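Local coordinates for enoyl-CoA hydratase (Mycobacterium thermoresistibile, PDB 3T3W) that probably catalyses the hydration of enoyl-CoA thioesters in lipid metabolism, as a member of the crotonase-like enoyl-CoA hydratase/isomerase family, at the interface of chains A and B and the interface of chains A and C. Coordinates in Å, arbitrary orientation; residue numbers count along the deposited sequence, not the author numbering. Chains: chain A/B/C, Enoyl-CoA hydratase.

Contact 1: the interface of chains A and B. Residues chain A 242-243, 246-247, 249-250; chain B 230, 234, 237-238.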
loop_
_atom_site.group_PDB
_atom_site.type_symbol
_atom_site.label_atom_id
_atom_site.label_comp_id
_atom_site.label_asym_id
_atom_site.label_seq_id
_atom_site.Cartn_x
_atom_site.Cartn_y
_atom_site.Cartn_z
ATOM N N TYR A 242 1.589 10.262 1.043
ATOM C CA TYR A 242 2.976 10.603 1.396
ATOM C C TYR A 242 3.991 9.964 0.461
ATOM O O TYR A 242 4.846 10.639 -0.103
ATOM C CB TYR A 242 3.316 10.181 2.816
ATOM C CG TYR A 242 4.686 10.628 3.277
ATOM C CD1 TYR A 242 5.744 9.774 3.276
ATOM C CD2 TYR A 242 4.899 11.912 3.729
ATOM C CE1 TYR A 242 6.999 10.184 3.683
ATOM C CE2 TYR A 242 6.133 12.342 4.143
ATOM C CZ TYR A 242 7.187 11.472 4.135
ATOM O OH TYR A 242 8.445 11.853 4.563
ATOM N N ALA A 243 3.903 8.659 0.280
ATOM C CA ALA A 243 4.873 8.002 -0.591
ATOM C C ALA A 243 4.861 8.485 -2.023
ATOM O O ALA A 243 5.923 8.596 -2.633
ATOM C CB ALA A 243 4.733 6.461 -0.504
ATOM N N GLN A 246 6.508 11.953 -2.374
ATOM C CA GLN A 246 7.934 11.779 -2.384
ATOM C C GLN A 246 8.450 11.225 -3.732
ATOM O O GLN A 246 9.483 11.697 -4.263
ATOM C CB GLN A 246 8.403 10.918 -1.202
ATOM C CG GLN A 246 8.104 11.524 0.168
ATOM C CD GLN A 246 8.816 12.864 0.395
ATOM O OE1 GLN A 246 9.854 13.158 -0.202
ATOM N NE2 GLN A 246 8.230 13.694 1.267
ATOM N N SER A 247 7.755 10.229 -4.274
ATOM C CA SER A 247 8.149 9.621 -5.534
ATOM C C SER A 247 8.184 10.647 -6.659
ATOM O O SER A 247 9.166 10.710 -7.422
ATOM C CB SER A 247 7.166 8.494 -5.877
ATOM O OG SER A 247 7.698 7.642 -6.850
ATOM N N PHE A 249 8.368 13.887 -6.445
ATOM C CA PHE A 249 9.423 14.898 -6.244
ATOM C C PHE A 249 10.695 14.509 -7.024
ATOM O O PHE A 249 11.307 15.339 -7.678
ATOM C CB PHE A 249 9.736 15.084 -4.753
ATOM C CG PHE A 249 10.755 16.162 -4.504
ATOM C CD1 PHE A 249 10.405 17.493 -4.698
ATOM C CD2 PHE A 249 12.053 15.871 -4.175
ATOM C CE1 PHE A 249 11.318 18.518 -4.486
ATOM C CE2 PHE A 249 12.969 16.885 -4.004
ATOM C CZ PHE A 249 12.599 18.212 -4.147
ATOM N N ASP A 250 11.107 13.248 -6.938
ATOM C CA ASP A 250 12.245 12.766 -7.695
ATOM C C ASP A 250 12.079 12.788 -9.202
ATOM O O ASP A 250 12.990 13.201 -9.917
ATOM C CB ASP A 250 12.659 11.401 -7.204
ATOM C CG ASP A 250 13.161 11.463 -5.772
ATOM O OD1 ASP A 250 14.157 12.234 -5.568
ATOM O OD2 ASP A 250 12.603 10.759 -4.892
ATOM N N ARG B 230 17.943 8.125 0.565
ATOM C CA ARG B 230 16.613 8.315 0.053
ATOM C C ARG B 230 16.084 7.019 -0.565
ATOM O O ARG B 230 14.923 6.688 -0.399
ATOM C CB ARG B 230 16.591 9.409 -0.971
ATOM C CG ARG B 230 15.121 9.746 -1.310
ATOM C CD ARG B 230 15.000 10.921 -2.160
ATOM N NE ARG B 230 13.607 11.311 -2.516
ATOM C CZ ARG B 230 12.681 11.877 -1.742
ATOM N NH1 ARG B 230 12.790 11.968 -0.405
ATOM N NH2 ARG B 230 11.555 12.287 -2.307
ATOM N N GLN B 234 12.745 5.756 0.984
ATOM C CA GLN B 234 11.595 5.832 0.093
ATOM C C GLN B 234 11.048 4.441 -0.207
ATOM O O GLN B 234 9.846 4.258 -0.253
ATOM C CB GLN B 234 11.930 6.608 -1.186
ATOM C CG GLN B 234 10.852 6.652 -2.234
ATOM C CD GLN B 234 9.558 7.296 -1.775
ATOM O OE1 GLN B 234 9.446 7.867 -0.642
ATOM N NE2 GLN B 234 8.536 7.199 -2.649
ATOM N N ASP B 237 9.008 3.882 2.832
ATOM C CA ASP B 237 7.730 4.624 2.779
ATOM C C ASP B 237 6.703 4.041 1.766
ATOM O O ASP B 237 5.504 3.964 2.079
ATOM C CB ASP B 237 7.986 6.118 2.587
ATOM C CG ASP B 237 8.551 6.763 3.852
ATOM O OD1 ASP B 237 8.133 6.359 4.970
ATOM O OD2 ASP B 237 9.423 7.649 3.775
ATOM N N VAL B 238 7.169 3.578 0.607
ATOM C CA VAL B 238 6.298 2.835 -0.327
ATOM C C VAL B 238 5.765 1.531 0.321
ATOM O O VAL B 238 4.596 1.146 0.144
ATOM C CB VAL B 238 7.050 2.547 -1.645
ATOM C CG1 VAL B 238 6.221 1.613 -2.550
ATOM C CG2 VAL B 238 7.391 3.891 -2.353
#
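Charge pairing sets one end of this helix-to-helix patch between two copies of the protein. B:Arg230, its CG anti to the backbone N (chi1 -170°) and its chain extended to NE, meets A:Asp250 tip to tip. NE of B:Arg230 forms a nearly straight salt bridge, 169° at the hydrogen and 2.6 Å long, to the carboxylate oxygen OD2 of A:Asp250, on that oxygen's syn lone pair.

The same guanidinium also hydrogen-bonds an uncharged amide oxygen, its far end straddling the side chain of A:Gln246. NH2 of B:Arg230 lies 2.8 Å from OE1 of A:Gln246, in the amide plane on a lone pair. NH1 of B:Arg230 comes from above that plane, 3.2 Å from the same OE1 of A:Gln246. Two donors thus grip one oxygen, and with A:Asp250 at NE they should fix the rotation of the guanidinium. The bend of A:Gln246 at chi2 (-62°) turns its amide back toward this edge. Further along, the amide NE2 of B:Gln234 donates to the main-chain O of A:Ala243 at 3.0 Å, on a lone pair.

Apolar and edge contacts close the other end. OD2 of B:Asp237 sits in plane at the ring edge of A:Tyr242, 3.5 Å from CE1, the carboxylate turned almost perpendicular to the ring. The methyl CB of A:Ala243 rests near CA of B:Val238 (4.0 Å).

Chain A contributes helix 241-262 and chain B helix 222-239, and the two-fold interface repeats the patch with the chains exchanged.

Contact 2: the interface of chains A and C. Residues chain A 136-137, 139-142, 170, 195-196, 198, 233; chain C 174-175, 177-178, 181.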
loop_
_atom_site.group_PDB
_atom_site.type_symbol
_atom_site.label_atom_id
_atom_site.label_comp_id
_atom_site.label_asym_id
_atom_site.label_seq_id
_atom_site.Cartn_x
_atom_site.Cartn_y
_atom_site.Cartn_z
ATOM N N CYS A 136 -2.383 26.357 -2.075
ATOM C CA CYS A 136 -3.783 26.001 -1.763
ATOM C C CYS A 136 -4.028 24.516 -1.554
ATOM O O CYS A 136 -4.826 24.151 -0.703
ATOM C CB CYS A 136 -4.795 26.537 -2.770
ATOM S SG CYS A 136 -4.510 26.007 -4.465
ATOM N N TRP A 137 -3.344 23.645 -2.283
ATOM C CA TRP A 137 -3.573 22.214 -2.054
ATOM C C TRP A 137 -3.334 21.721 -0.625
ATOM O O TRP A 137 -4.062 20.847 -0.162
ATOM C CB TRP A 137 -2.777 21.356 -2.995
ATOM C CG TRP A 137 -3.322 21.232 -4.395
ATOM C CD1 TRP A 137 -4.654 21.359 -4.828
ATOM C CD2 TRP A 137 -2.567 20.833 -5.588
ATOM N NE1 TRP A 137 -4.742 21.088 -6.188
ATOM C CE2 TRP A 137 -3.522 20.744 -6.676
ATOM C CE3 TRP A 137 -1.223 20.567 -5.844
ATOM C CZ2 TRP A 137 -3.127 20.432 -7.974
ATOM C CZ3 TRP A 137 -0.851 20.205 -7.156
ATOM C CH2 TRP A 137 -1.798 20.164 -8.189
ATOM N N CYS A 139 -4.133 23.224 2.028
ATOM C CA CYS A 139 -5.301 23.586 2.831
ATOM C C CYS A 139 -6.329 22.457 2.780
ATOM O O CYS A 139 -6.462 21.730 1.792
ATOM C CB CYS A 139 -5.934 24.889 2.357
ATOM S SG CYS A 139 -4.828 26.321 2.621
ATOM N N ASP A 140 -7.078 22.317 3.850
ATOM C CA ASP A 140 -8.131 21.303 3.895
ATOM C C ASP A 140 -9.245 21.506 2.896
ATOM O O ASP A 140 -9.699 20.509 2.265
ATOM C CB ASP A 140 -8.689 21.192 5.311
ATOM C CG ASP A 140 -7.633 20.729 6.286
ATOM O OD1 ASP A 140 -6.937 19.702 6.028
ATOM O OD2 ASP A 140 -7.478 21.434 7.282
ATOM N N LEU A 141 -9.735 22.754 2.835
ATOM C CA LEU A 141 -10.868 23.136 2.055
ATOM C C LEU A 141 -10.426 24.260 1.118
ATOM O O LEU A 141 -9.552 25.036 1.494
ATOM C CB LEU A 141 -12.039 23.586 2.901
ATOM C CG LEU A 141 -12.475 22.799 4.128
ATOM C CD1 LEU A 141 -13.741 23.401 4.732
ATOM C CD2 LEU A 141 -12.672 21.341 3.709
ATOM N N ILE A 142 -10.960 24.282 -0.105
ATOM C CA ILE A 142 -10.717 25.388 -1.061
ATOM C C ILE A 142 -12.068 25.965 -1.463
ATOM O O ILE A 142 -12.961 25.256 -1.953
ATOM C CB ILE A 142 -9.914 24.948 -2.309
ATOM C CG1 ILE A 142 -8.557 24.371 -1.902
ATOM C CG2 ILE A 142 -9.760 26.115 -3.310
ATOM C CD1 ILE A 142 -7.774 23.678 -3.046
ATOM N N GLU A 170 -6.177 15.195 -6.836
ATOM C CA GLU A 170 -7.172 16.293 -6.857
ATOM C C GLU A 170 -8.066 16.285 -8.112
ATOM O O GLU A 170 -9.246 16.679 -8.068
ATOM C CB GLU A 170 -6.445 17.646 -6.768
ATOM C CG GLU A 170 -5.639 17.840 -5.512
ATOM C CD GLU A 170 -6.456 18.274 -4.316
ATOM O OE1 GLU A 170 -7.635 18.623 -4.476
ATOM O OE2 GLU A 170 -5.895 18.284 -3.194
ATOM N N GLY A 195 -13.835 17.624 -7.320
ATOM C CA GLY A 195 -13.726 17.635 -5.868
ATOM C C GLY A 195 -12.576 18.501 -5.358
ATOM O O GLY A 195 -12.475 18.700 -4.155
ATOM N N MET A 196 -11.729 19.040 -6.250
ATOM C CA MET A 196 -10.595 19.857 -5.799
ATOM C C MET A 196 -11.047 21.165 -5.134
ATOM O O MET A 196 -10.399 21.660 -4.254
ATOM C CB MET A 196 -9.681 20.162 -6.979
ATOM C CG MET A 196 -8.605 21.188 -6.699
ATOM S SD MET A 196 -7.504 21.439 -8.073
ATOM C CE MET A 196 -7.144 23.180 -7.866
ATOM N N ASN A 198 -14.191 22.946 -3.059
ATOM C CA ASN A 198 -15.367 22.643 -2.264
ATOM C C ASN A 198 -16.595 23.434 -2.672
ATOM O O ASN A 198 -17.730 22.890 -2.709
ATOM C CB ASN A 198 -15.100 22.939 -0.773
ATOM C CG ASN A 198 -14.164 21.933 -0.127
ATOM O OD1 ASN A 198 -12.962 22.056 -0.210
ATOM N ND2 ASN A 198 -14.729 20.939 0.546
ATOM N N ASN A 233 -6.776 12.652 6.339
ATOM C CA ASN A 233 -5.398 12.681 5.901
ATOM C C ASN A 233 -4.653 11.359 6.091
ATOM O O ASN A 233 -3.839 11.035 5.259
ATOM C CB ASN A 233 -4.622 13.824 6.564
ATOM C CG ASN A 233 -4.903 15.175 5.911
ATOM O OD1 ASN A 233 -5.689 15.272 4.954
ATOM N ND2 ASN A 233 -4.301 16.238 6.446
ATOM N N ARG C 174 -11.782 16.263 0.330
ATOM C CA ARG C 174 -12.203 17.641 0.663
ATOM C C ARG C 174 -13.672 17.719 1.114
ATOM O O ARG C 174 -13.973 18.415 2.057
ATOM C CB ARG C 174 -11.959 18.598 -0.495
ATOM C CG ARG C 174 -10.485 18.733 -0.816
ATOM C CD ARG C 174 -10.157 19.806 -1.831
ATOM N NE ARG C 174 -8.706 19.858 -2.074
ATOM C CZ ARG C 174 -7.857 20.497 -1.272
ATOM N NH1 ARG C 174 -8.315 21.143 -0.212
ATOM N NH2 ARG C 174 -6.562 20.468 -1.501
ATOM N N LYS C 175 -14.574 16.986 0.447
ATOM C CA LYS C 175 -15.973 16.978 0.879
ATOM C C LYS C 175 -16.104 16.266 2.249
ATOM O O LYS C 175 -16.843 16.704 3.135
ATOM C CB LYS C 175 -16.885 16.332 -0.174
ATOM C CG LYS C 175 -18.355 16.667 0.072
ATOM C CD LYS C 175 -19.262 16.073 -0.975
ATOM C CE LYS C 175 -19.186 16.788 -2.315
ATOM N NZ LYS C 175 -19.626 18.216 -2.350
ATOM N N LYS C 177 -13.864 16.189 4.709
ATOM C CA LYS C 177 -13.478 17.175 5.714
ATOM C C LYS C 177 -14.532 18.263 5.914
ATOM O O LYS C 177 -14.864 18.625 7.062
ATOM C CB LYS C 177 -12.137 17.818 5.396
ATOM C CG LYS C 177 -10.983 16.836 5.531
ATOM C CD LYS C 177 -9.688 17.549 5.156
ATOM C CE LYS C 177 -8.493 16.665 5.110
ATOM N NZ LYS C 177 -7.331 17.422 4.517
ATOM N N GLU C 178 -15.095 18.758 4.825
ATOM C CA GLU C 178 -16.077 19.825 4.948
ATOM C C GLU C 178 -17.276 19.371 5.758
ATOM O O GLU C 178 -17.750 20.088 6.648
ATOM C CB GLU C 178 -16.506 20.265 3.566
ATOM C CG GLU C 178 -17.632 21.299 3.568
ATOM C CD GLU C 178 -18.143 21.675 2.183
ATOM O OE1 GLU C 178 -17.531 21.262 1.147
ATOM O OE2 GLU C 178 -19.236 22.333 2.141
ATOM N N PHE C 181 -16.243 18.770 9.475
ATOM C CA PHE C 181 -15.894 20.014 10.162
ATOM C C PHE C 181 -17.138 20.859 10.443
ATOM O O PHE C 181 -17.185 21.575 11.433
ATOM C CB PHE C 181 -14.933 20.894 9.334
ATOM C CG PHE C 181 -13.534 20.366 9.138
ATOM C CD1 PHE C 181 -12.966 19.369 9.935
ATOM C CD2 PHE C 181 -12.710 20.989 8.176
ATOM C CE1 PHE C 181 -11.653 18.937 9.695
ATOM C CE2 PHE C 181 -11.403 20.571 7.952
ATOM C CZ PHE C 181 -10.860 19.567 8.722
HETATM O O HOH W 1 -18.553 20.516 -1.335
#
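C:Arg174 plunges from helix 173-182 into a polar socket on chain A, its chain extended from CG to NE. Side-on, it grips the carboxylate of A:Glu170. NE of C:Arg174 reaches OE1 of A:Glu170 at 2.9 Å, almost straight and on the syn lone pair. NH2 of C:Arg174 meets OE2 of A:Glu170 at 2.8 Å from above the carboxylate plane. Main-chain oxygens accept too, O of A:Trp137 from NH2 of C:Arg174 (2.9 Å) and O of A:Cys139 from NH1 of C:Arg174 (2.8 Å). The acceptors ring the guanidinium's edge while the methyl CD1 of A:Ile142 covers the centre of one face, which should fix how the group is turned.

Alongside, the extended C:Lys177 brings NZ to OD1 of A:Asp140, a salt bridge that uses the anti lone pair of this OD1, and to the amide OD1 of A:Asn233 at 2.7 Å. Two acceptors probably favour the charged ammonium. The ring edge of C:Phe181 faces CB of A:Asp140, and CD2 of A:Leu141 packs against the helix between C:Arg174 and C:Glu178.

Farther out, CG of A:Glu170 lies over the rim of the A:Trp137 indole, which may help to place the carboxylate. N of A:Ile142 donates to OD1 of A:Asn198, which should hold the amide with ND2 of A:Asn198 toward OE1 of C:Glu178, tip to tip at 2.9 Å. A water joins that same OE1 to NZ of C:Lys175, 2.7 Å from the water oxygen, and to the main-chain O of A:Asn198.

The C-alpha centres of contact 1 and contact 2 lie about 22 Å apart, and both involve chain A, which meets a different neighbour at each. No residue number recurs, but helix 222-239 (222-238 in chain A) serves both: chain B presents it in contact 1, and chain A supplies A:Asn233 from it in contact 2. Contact 1 belongs to a two-fold interface, whereas the interface of contact 2 is not an exact two-fold. Used together, two kinds of joint could build the deposited six-chain assembly, consistent with the hexamers common among crotonase-fold enzymes, although the structure alone does not show the oligomer in solution.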